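Local coordinates for FERM, ARHGEF and pleckstrin domain-containing protein 2 (Mus musculus, PDB 6D2K) that acts as a guanine nucleotide exchange factor that activates RAC1, with roles in semaphorin signalling, actin remodelling and integrin regulation, its FERM domain being the part described here, at residues I10-L15 and T35-H40; L14-V19 and T100-A105; I61-M66 and A79-A84. All coordinates share one frame; numbering follows the deposited sequence.

Interaction 1 of 3, residues I10-L15 and T35-H40; sequences IRVKLL and TQVWKH
In the ubiquitin-like N-terminal lobe of the FERM domain, a beta-grasp fold in which a helix lies across one face of a mixed sheet, Val12 and Leu14 face Val37 and His40. The first pair comes from strand 8-13 and the loop just after it, the second from helix 30-41. Val12 and Leu14 are two residues apart in an extended chain and so point the same way, while Val37 and His40, three apart, lie on one side of the helix; Val12 and Val37 are the residues of closest backbone approach, with CA atoms 8.3 Å apart.

The inner pair is wholly apolar. Val12 CG2 meets Val37 CG2 at 4.3 Å, methyl against methyl, and Leu51 of strand 49-54 touches both valines. In each valine CG1 is anti to the backbone N (chi1 175° for Val12 and 174° for Val37), which leaves CG2 as the branch that reaches across. Valine suits both places, since a short, branched apolar side chain belongs in a buried position between strand and helix.

Toward the exposed end of the contact leucine meets imidazole. His40 also touches Glu20 on the neighbouring strand 19-24, consistent with a flat, polar side chain at the exposed margin. Its CG is anti to the backbone N (chi1 169°), which carries the ring toward the sheet. There Leu14 CD1 approaches the ring obliquely, 4.0 Å from His40 NE2 and 4.2 Å from His40 CD2.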
loop_
_atom_site.group_PDB
_atom_site.type_symbol
_atom_site.label_atom_id
_atom_site.label_comp_id
_atom_site.label_asym_id
_atom_site.label_seq_id
_atom_site.Cartn_x
_atom_site.Cartn_y
_atom_site.Cartn_z
ATOM N N ILE A 10 1.401 -9.545 19.981
ATOM C CA ILE A 10 1.387 -9.293 18.558
ATOM C C ILE A 10 2.580 -8.418 18.186
ATOM O O ILE A 10 2.792 -7.384 18.796
ATOM C CB ILE A 10 0.069 -8.614 18.146
ATOM C CG1 ILE A 10 -1.105 -9.534 18.502
ATOM C CG2 ILE A 10 0.066 -8.300 16.660
ATOM C CD1 ILE A 10 -2.460 -8.983 18.159
ATOM N N ARG A 11 3.375 -8.856 17.212
ATOM C CA ARG A 11 4.489 -8.048 16.730
ATOM C C ARG A 11 4.008 -7.149 15.598
ATOM O O ARG A 11 3.422 -7.631 14.626
ATOM C CB ARG A 11 5.627 -8.944 16.246
ATOM C CG ARG A 11 6.239 -9.813 17.346
ATOM C CD ARG A 11 7.330 -10.741 16.818
ATOM N NE ARG A 11 8.480 -10.018 16.278
ATOM C CZ ARG A 11 9.392 -9.394 17.022
ATOM N NH1 ARG A 11 9.285 -9.390 18.346
ATOM N NH2 ARG A 11 10.409 -8.768 16.442
ATOM N N VAL A 12 4.241 -5.847 15.728
ATOM C CA VAL A 12 3.843 -4.926 14.666
ATOM C C VAL A 12 5.076 -4.324 14.028
ATOM O O VAL A 12 5.823 -3.602 14.680
ATOM C CB VAL A 12 2.885 -3.828 15.162
ATOM C CG1 VAL A 12 2.606 -2.818 14.036
ATOM C CG2 VAL A 12 1.581 -4.459 15.630
ATOM N N LYS A 13 5.306 -4.662 12.763
ATOM C CA LYS A 13 6.441 -4.120 12.029
ATOM C C LYS A 13 6.045 -2.758 11.489
ATOM O O LYS A 13 5.099 -2.645 10.728
ATOM C CB LYS A 13 6.854 -5.058 10.896
ATOM C CG LYS A 13 8.121 -4.616 10.163
ATOM C CD LYS A 13 8.539 -5.635 9.104
ATOM C CE LYS A 13 9.939 -5.336 8.568
ATOM N NZ LYS A 13 10.980 -5.455 9.631
ATOM N N LEU A 14 6.777 -1.723 11.897
ATOM C CA LEU A 14 6.445 -0.347 11.544
ATOM C C LEU A 14 7.091 0.012 10.215
ATOM O O LEU A 14 7.834 -0.785 9.661
ATOM C CB LEU A 14 6.895 0.591 12.666
ATOM C CG LEU A 14 6.216 0.284 14.010
ATOM C CD1 LEU A 14 6.799 1.106 15.140
ATOM C CD2 LEU A 14 4.709 0.496 13.913
ATOM N N LEU A 15 6.790 1.200 9.691
ATOM C CA LEU A 15 7.242 1.571 8.351
ATOM C C LEU A 15 8.753 1.856 8.279
ATOM O O LEU A 15 9.356 1.782 7.205
ATOM C CB LEU A 15 6.435 2.757 7.819
ATOM C CG LEU A 15 5.154 2.361 7.076
ATOM C CD1 LEU A 15 4.223 3.556 6.908
ATOM C CD2 LEU A 15 5.502 1.735 5.722
ATOM N N THR A 35 -5.941 1.286 17.296
ATOM C CA THR A 35 -5.831 2.456 18.170
ATOM C C THR A 35 -4.584 2.462 19.069
ATOM O O THR A 35 -3.983 3.516 19.287
ATOM C CB THR A 35 -7.113 2.645 19.009
ATOM O OG1 THR A 35 -8.213 2.953 18.138
ATOM C CG2 THR A 35 -6.935 3.777 20.011
ATOM N N GLN A 36 -4.180 1.304 19.589
ATOM C CA GLN A 36 -2.938 1.245 20.350
ATOM C C GLN A 36 -1.763 1.637 19.457
ATOM O O GLN A 36 -0.844 2.328 19.894
ATOM C CB GLN A 36 -2.712 -0.139 20.982
ATOM C CG GLN A 36 -3.689 -0.469 22.109
ATOM C CD GLN A 36 -3.289 -1.703 22.916
ATOM O OE1 GLN A 36 -2.198 -2.251 22.745
ATOM N NE2 GLN A 36 -4.175 -2.139 23.805
ATOM N N VAL A 37 -1.805 1.213 18.196
ATOM C CA VAL A 37 -0.725 1.544 17.279
ATOM C C VAL A 37 -0.727 3.029 16.952
ATOM O O VAL A 37 0.331 3.654 16.942
ATOM C CB VAL A 37 -0.783 0.730 15.978
ATOM C CG1 VAL A 37 0.289 1.228 15.016
ATOM C CG2 VAL A 37 -0.590 -0.750 16.281
ATOM N N TRP A 38 -1.906 3.586 16.693
ATOM C CA TRP A 38 -2.007 5.012 16.378
ATOM C C TRP A 38 -1.510 5.859 17.552
ATOM O O TRP A 38 -0.947 6.933 17.359
ATOM C CB TRP A 38 -3.441 5.424 16.035
ATOM C CG TRP A 38 -4.135 4.646 14.921
ATOM C CD1 TRP A 38 -5.474 4.555 14.714
ATOM C CD2 TRP A 38 -3.516 3.853 13.892
ATOM N NE1 TRP A 38 -5.737 3.767 13.623
ATOM C CE2 TRP A 38 -4.553 3.323 13.102
ATOM C CE3 TRP A 38 -2.192 3.545 13.565
ATOM C CZ2 TRP A 38 -4.308 2.494 11.997
ATOM C CZ3 TRP A 38 -1.950 2.717 12.464
ATOM C CH2 TRP A 38 -3.004 2.211 11.698
ATOM N N LYS A 39 -1.727 5.369 18.769
ATOM C CA LYS A 39 -1.271 6.063 19.972
ATOM C C LYS A 39 0.234 5.971 20.136
ATOM O O LYS A 39 0.897 6.964 20.435
ATOM C CB LYS A 39 -1.938 5.479 21.215
ATOM C CG LYS A 39 -3.352 5.949 21.458
ATOM C CD LYS A 39 -3.675 5.932 22.956
ATOM C CE LYS A 39 -2.687 5.075 23.753
ATOM N NZ LYS A 39 -1.398 5.781 24.049
ATOM N N HIS A 40 0.772 4.770 19.968
ATOM C CA HIS A 40 2.206 4.579 20.036
ATOM C C HIS A 40 2.902 5.534 19.070
ATOM O O HIS A 40 3.966 6.063 19.378
ATOM C CB HIS A 40 2.583 3.130 19.720
ATOM C CG HIS A 40 4.050 2.927 19.530
ATOM N ND1 HIS A 40 4.929 2.829 20.586
ATOM C CD2 HIS A 40 4.799 2.827 18.406
ATOM C CE1 HIS A 40 6.155 2.668 20.123
ATOM N NE2 HIS A 40 6.105 2.659 18.805
#

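Interaction 2 of 3, residues L14-V19 and T100-A105; sequences LLDSTV and TRYLFA
Leu15 and Leu103 form the tight part of a seam between two lobes of the FERM domain: the hairpin joining strands 8-13 and 19-24 of the ubiquitin-like lobe rests on helix 98-113, which belongs to the central lobe. Leu15 CD1 settles on the helix backbone, 3.6 Å from Leu103 O and 4.0 Å from Leu103 CB, the two side chains passing each other at a slant. Leu83, Leu106 and Gln107 also touch Leu15, so its branched apolar end is enclosed from both lobes. Leucine suits this turn position because its CB points at the helix and its branched end is long enough to touch it.

The solvent side is looser and polar. Direct contact there is slight, Asp16 CB lying 4.1 Å from Tyr102 OH, and a water does the joining. It donates to Asp16 OD1 at 2.6 Å and is hydrogen-bonded to Tyr102 OH at 2.7 Å, lying at the edge of the phenol ring and in its plane.

The other carboxylate oxygen belongs to the loop. Leu14 to Ser17 form a type I turn, and Asp16 OD2 closes an Asx turn by accepting from Thr18 N at 3.0 Å (N-H...O 155°), from above the carboxylate plane. Thr18 OG1 donates to the same Asp16 OD2 at 2.6 Å on its syn side. A chi1 of 61° places the carboxylate over the turn for both bonds. With three donors around it the carboxylate is probably ionised, and the two bonds from Thr18 to OD2 probably help to hold OD1 toward the water: at this point the lobes meet through nondirectional leucine packing inside and a solvent-mediated polar bridge outside.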
loop_
_atom_site.group_PDB
_atom_site.type_symbol
_atom_site.label_atom_id
_atom_site.label_comp_id
_atom_site.label_asym_id
_atom_site.label_seq_id
_atom_site.Cartn_x
_atom_site.Cartn_y
_atom_site.Cartn_z
ATOM N N LEU A 14 6.777 -1.723 11.897
ATOM C CA LEU A 14 6.445 -0.347 11.544
ATOM C C LEU A 14 7.091 0.012 10.215
ATOM O O LEU A 14 7.834 -0.785 9.661
ATOM C CB LEU A 14 6.895 0.591 12.666
ATOM C CG LEU A 14 6.216 0.284 14.010
ATOM C CD1 LEU A 14 6.799 1.106 15.140
ATOM C CD2 LEU A 14 4.709 0.496 13.913
ATOM N N LEU A 15 6.790 1.200 9.691
ATOM C CA LEU A 15 7.242 1.571 8.351
ATOM C C LEU A 15 8.753 1.856 8.279
ATOM O O LEU A 15 9.356 1.782 7.205
ATOM C CB LEU A 15 6.435 2.757 7.819
ATOM C CG LEU A 15 5.154 2.361 7.076
ATOM C CD1 LEU A 15 4.223 3.556 6.908
ATOM C CD2 LEU A 15 5.502 1.735 5.722
ATOM N N ASP A 16 9.357 2.160 9.421
ATOM C CA ASP A 16 10.815 2.305 9.493
ATOM C C ASP A 16 11.528 0.968 9.780
ATOM O O ASP A 16 12.747 0.931 9.992
ATOM C CB ASP A 16 11.202 3.373 10.522
ATOM C CG ASP A 16 10.732 3.032 11.926
ATOM O OD1 ASP A 16 10.807 3.900 12.826
ATOM O OD2 ASP A 16 10.290 1.888 12.126
ATOM N N SER A 17 10.757 -0.118 9.793
ATOM C CA SER A 17 11.278 -1.478 9.959
ATOM C C SER A 17 11.536 -1.875 11.416
ATOM O O SER A 17 11.880 -3.020 11.698
ATOM C CB SER A 17 12.528 -1.713 9.105
ATOM O OG SER A 17 12.195 -2.356 7.887
ATOM N N THR A 18 11.360 -0.935 12.335
ATOM C CA THR A 18 11.381 -1.279 13.750
ATOM C C THR A 18 10.153 -2.118 14.100
ATOM O O THR A 18 9.147 -2.087 13.389
ATOM C CB THR A 18 11.416 -0.039 14.646
ATOM O OG1 THR A 18 10.242 0.758 14.440
ATOM C CG2 THR A 18 12.646 0.795 14.337
ATOM N N VAL A 19 10.245 -2.870 15.192
ATOM C CA VAL A 19 9.146 -3.734 15.619
ATOM C C VAL A 19 8.700 -3.330 17.016
ATOM O O VAL A 19 9.532 -3.120 17.910
ATOM C CB VAL A 19 9.554 -5.219 15.595
ATOM C CG1 VAL A 19 8.414 -6.113 16.089
ATOM C CG2 VAL A 19 9.978 -5.638 14.193
ATOM N N THR A 100 2.871 12.520 8.736
ATOM C CA THR A 100 2.137 11.661 7.806
ATOM C C THR A 100 2.910 11.605 6.494
ATOM O O THR A 100 3.010 10.551 5.867
ATOM C CB THR A 100 0.724 12.186 7.512
ATOM O OG1 THR A 100 0.098 12.601 8.729
ATOM C CG2 THR A 100 -0.135 11.093 6.866
ATOM N N ARG A 101 3.444 12.743 6.053
ATOM C CA ARG A 101 4.183 12.742 4.797
ATOM C C ARG A 101 5.439 11.890 4.907
ATOM O O ARG A 101 5.850 11.245 3.935
ATOM C CB ARG A 101 4.545 14.177 4.401
ATOM C CG ARG A 101 3.307 15.030 4.141
ATOM C CD ARG A 101 3.673 16.363 3.493
ATOM N NE ARG A 101 4.400 17.272 4.379
ATOM C CZ ARG A 101 3.831 18.122 5.229
ATOM N NH1 ARG A 101 2.511 18.179 5.344
ATOM N NH2 ARG A 101 4.590 18.924 5.972
ATOM N N TYR A 102 6.063 11.933 6.082
ATOM C CA TYR A 102 7.201 11.070 6.410
ATOM C C TYR A 102 6.809 9.590 6.279
ATOM O O TYR A 102 7.501 8.820 5.617
ATOM C CB TYR A 102 7.707 11.390 7.820
ATOM C CG TYR A 102 8.580 10.333 8.455
ATOM C CD1 TYR A 102 9.819 9.995 7.916
ATOM C CD2 TYR A 102 8.170 9.684 9.612
ATOM C CE1 TYR A 102 10.616 9.028 8.513
ATOM C CE2 TYR A 102 8.967 8.724 10.225
ATOM C CZ TYR A 102 10.190 8.404 9.672
ATOM O OH TYR A 102 10.988 7.455 10.269
ATOM N N LEU A 103 5.692 9.199 6.884
ATOM C CA LEU A 103 5.248 7.803 6.753
ATOM C C LEU A 103 4.951 7.421 5.303
ATOM O O LEU A 103 5.267 6.311 4.879
ATOM C CB LEU A 103 4.041 7.517 7.644
ATOM C CG LEU A 103 4.317 7.585 9.150
ATOM C CD1 LEU A 103 3.095 7.064 9.893
ATOM C CD2 LEU A 103 5.584 6.822 9.550
ATOM N N PHE A 104 4.363 8.338 4.533
ATOM C CA PHE A 104 4.109 8.039 3.122
ATOM C C PHE A 104 5.412 7.846 2.343
ATOM O O PHE A 104 5.496 6.971 1.486
ATOM C CB PHE A 104 3.243 9.124 2.456
ATOM C CG PHE A 104 1.768 8.802 2.448
ATOM C CD1 PHE A 104 1.144 8.413 1.270
ATOM C CD2 PHE A 104 1.004 8.891 3.604
ATOM C CE1 PHE A 104 -0.209 8.102 1.243
ATOM C CE2 PHE A 104 -0.365 8.586 3.584
ATOM C CZ PHE A 104 -0.971 8.191 2.399
ATOM N N ALA A 105 6.421 8.661 2.618
ATOM C CA ALA A 105 7.707 8.470 1.953
ATOM C C ALA A 105 8.299 7.098 2.286
ATOM O O ALA A 105 8.878 6.440 1.403
ATOM C CB ALA A 105 8.692 9.589 2.329
HETATM O O HOH W 1 10.023 6.381 12.525
#

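Interaction 3 of 3, residues I61-M66 and A79-A84; sequences IWLEPM and AVLRLA
Trp62 and Ala84 meet through the far end of the indole: Trp62 CH2 lies 3.7 Å from Ala84 CB, and Trp62 CZ3 is 4.0 Å from the same methyl, which comes in obliquely to the ring. Trp62 CG sits beside the backbone N (chi1 -67°), and chi2 of 108° swings the six-membered ring back toward strand 79-85 although CB itself points away from it. The length of tryptophan suits the span across the intervening strand, and the single methyl of alanine lets the indole come close.

The pairing reaches across strand 49-54, which lies between strands 60-62 and 79-85 in the beta-grasp sheet. A lysine, Lys86, makes a cation-pi contact with the same indole. Replacing Trp62 by an alanine would probably cost Ala84 CB its aromatic neighbour, open a gap beside it, and leave Lys86 without its cation-pi partner.

Leu63 and Leu81 pack on the opposite face of the sheet, crossing at about a right angle. With Leu63 CG anti to its N (chi1 -173°), Leu63 CB and CD1 both face Leu81; Leu81 CG, beside its own N, sends CD2 to them, 4.1 Å from both Leu63 CB and Leu63 CD1.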
loop_
_atom_site.group_PDB
_atom_site.type_symbol
_atom_site.label_atom_id
_atom_site.label_comp_id
_atom_site.label_asym_id
_atom_site.label_seq_id
_atom_site.Cartn_x
_atom_site.Cartn_y
_atom_site.Cartn_z
ATOM N N ILE A 61 -3.301 -9.303 3.532
ATOM C CA ILE A 61 -4.683 -8.991 3.857
ATOM C C ILE A 61 -4.771 -7.967 5.002
ATOM O O ILE A 61 -3.924 -7.937 5.891
ATOM C CB ILE A 61 -5.517 -10.271 4.117
ATOM C CG1 ILE A 61 -6.236 -10.221 5.463
ATOM C CG2 ILE A 61 -4.658 -11.522 3.979
ATOM C CD1 ILE A 61 -7.063 -11.454 5.748
ATOM N N TRP A 62 -5.771 -7.099 4.934
ATOM C CA TRP A 62 -5.963 -6.055 5.939
ATOM C C TRP A 62 -6.661 -6.540 7.203
ATOM O O TRP A 62 -7.632 -7.309 7.149
ATOM C CB TRP A 62 -6.785 -4.916 5.341
ATOM C CG TRP A 62 -6.077 -4.175 4.253
ATOM C CD1 TRP A 62 -6.345 -4.215 2.915
ATOM C CD2 TRP A 62 -4.977 -3.277 4.418
ATOM N NE1 TRP A 62 -5.470 -3.386 2.232
ATOM C CE2 TRP A 62 -4.626 -2.803 3.141
ATOM C CE3 TRP A 62 -4.243 -2.837 5.528
ATOM C CZ2 TRP A 62 -3.567 -1.912 2.945
ATOM C CZ3 TRP A 62 -3.212 -1.945 5.333
ATOM C CH2 TRP A 62 -2.887 -1.489 4.049
ATOM N N LEU A 63 -6.176 -6.081 8.349
ATOM C CA LEU A 63 -6.895 -6.299 9.602
ATOM C C LEU A 63 -8.215 -5.533 9.586
ATOM O O LEU A 63 -8.237 -4.339 9.289
ATOM C CB LEU A 63 -6.035 -5.858 10.792
ATOM C CG LEU A 63 -6.604 -6.191 12.173
ATOM C CD1 LEU A 63 -6.472 -7.684 12.443
ATOM C CD2 LEU A 63 -5.877 -5.416 13.239
ATOM N N GLU A 64 -9.315 -6.227 9.887
ATOM C CA GLU A 64 -10.641 -5.599 9.922
ATOM C C GLU A 64 -10.923 -5.026 11.313
ATOM O O GLU A 64 -10.737 -5.702 12.320
ATOM C CB GLU A 64 -11.731 -6.611 9.515
ATOM C CG GLU A 64 -11.523 -7.225 8.133
ATOM C CD GLU A 64 -12.682 -8.100 7.687
ATOM O OE1 GLU A 64 -13.750 -7.548 7.356
ATOM O OE2 GLU A 64 -12.524 -9.337 7.657
ATOM N N PRO A 65 -11.376 -3.770 11.380
ATOM C CA PRO A 65 -11.516 -3.117 12.688
ATOM C C PRO A 65 -12.662 -3.664 13.543
ATOM O O PRO A 65 -12.586 -3.554 14.766
ATOM C CB PRO A 65 -11.789 -1.654 12.318
ATOM C CG PRO A 65 -12.348 -1.714 10.928
ATOM C CD PRO A 65 -11.613 -2.836 10.265
ATOM N N MET A 66 -13.684 -4.236 12.913
ATOM C CA MET A 66 -14.901 -4.653 13.613
ATOM C C MET A 66 -15.061 -6.165 13.714
ATOM O O MET A 66 -16.175 -6.671 13.872
ATOM C CB MET A 66 -16.132 -4.076 12.917
ATOM C CG MET A 66 -16.036 -2.596 12.622
ATOM S SD MET A 66 -16.650 -1.582 13.975
ATOM C CE MET A 66 -18.025 -0.767 13.171
ATOM N N ALA A 79 1.514 -13.767 16.284
ATOM C CA ALA A 79 0.908 -12.953 15.261
ATOM C C ALA A 79 1.886 -11.838 14.873
ATOM O O ALA A 79 2.493 -11.197 15.739
ATOM C CB ALA A 79 -0.379 -12.365 15.784
ATOM N N VAL A 80 2.056 -11.631 13.574
ATOM C CA VAL A 80 2.862 -10.521 13.075
ATOM C C VAL A 80 2.046 -9.737 12.060
ATOM O O VAL A 80 1.430 -10.320 11.177
ATOM C CB VAL A 80 4.138 -11.003 12.376
ATOM C CG1 VAL A 80 4.950 -9.807 11.888
ATOM C CG2 VAL A 80 4.971 -11.856 13.321
ATOM N N LEU A 81 2.039 -8.418 12.201
ATOM C CA LEU A 81 1.324 -7.557 11.268
ATOM C C LEU A 81 2.260 -6.419 10.946
ATOM O O LEU A 81 3.206 -6.181 11.688
ATOM C CB LEU A 81 0.064 -6.996 11.908
ATOM C CG LEU A 81 -1.036 -8.034 12.120
ATOM C CD1 LEU A 81 -0.948 -8.587 13.521
ATOM C CD2 LEU A 81 -2.391 -7.415 11.880
ATOM N N ARG A 82 2.006 -5.712 9.846
ATOM C CA ARG A 82 2.822 -4.541 9.547
ATOM C C ARG A 82 1.969 -3.329 9.220
ATOM O O ARG A 82 0.879 -3.436 8.667
ATOM C CB ARG A 82 3.830 -4.814 8.428
ATOM C CG ARG A 82 3.260 -4.851 7.028
ATOM C CD ARG A 82 4.380 -5.169 6.048
ATOM N NE ARG A 82 3.952 -5.112 4.661
ATOM C CZ ARG A 82 4.779 -5.271 3.632
ATOM N NH1 ARG A 82 4.322 -5.201 2.390
ATOM N NH2 ARG A 82 6.071 -5.490 3.857
ATOM N N LEU A 83 2.487 -2.162 9.588
ATOM C CA LEU A 83 1.867 -0.887 9.262
ATOM C C LEU A 83 1.991 -0.627 7.776
ATOM O O LEU A 83 3.059 -0.869 7.195
ATOM C CB LEU A 83 2.602 0.230 10.010
ATOM C CG LEU A 83 2.117 1.642 9.715
ATOM C CD1 LEU A 83 0.691 1.817 10.155
ATOM C CD2 LEU A 83 3.047 2.617 10.441
ATOM N N ALA A 84 0.919 -0.122 7.166
ATOM C CA ALA A 84 0.953 0.219 5.752
ATOM C C ALA A 84 -0.069 1.287 5.444
ATOM O O ALA A 84 -1.102 1.379 6.114
ATOM C CB ALA A 84 0.665 -1.023 4.894
#

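From the N terminus, strand 8-13 opens interaction 1, which closes a loop of 19 residues, containing strand 19-24, onto helix 30-41. Leu14 and Leu15, shared with interaction 2, also begin the much longer loop of 80 residues that ends on helix 98-113. Interaction 3 is nested inside that long loop and follows interaction 1 in series, closing a short connection that holds helix 69-73. Interactions 1 and 3 meet in one sheet, where Lys13 N probably bonds to Leu81 O (2.8 Å). Together, interactions 1 and 3 tie helix and strands within the ubiquitin-like lobe, and interaction 2 joins that lobe to the central one.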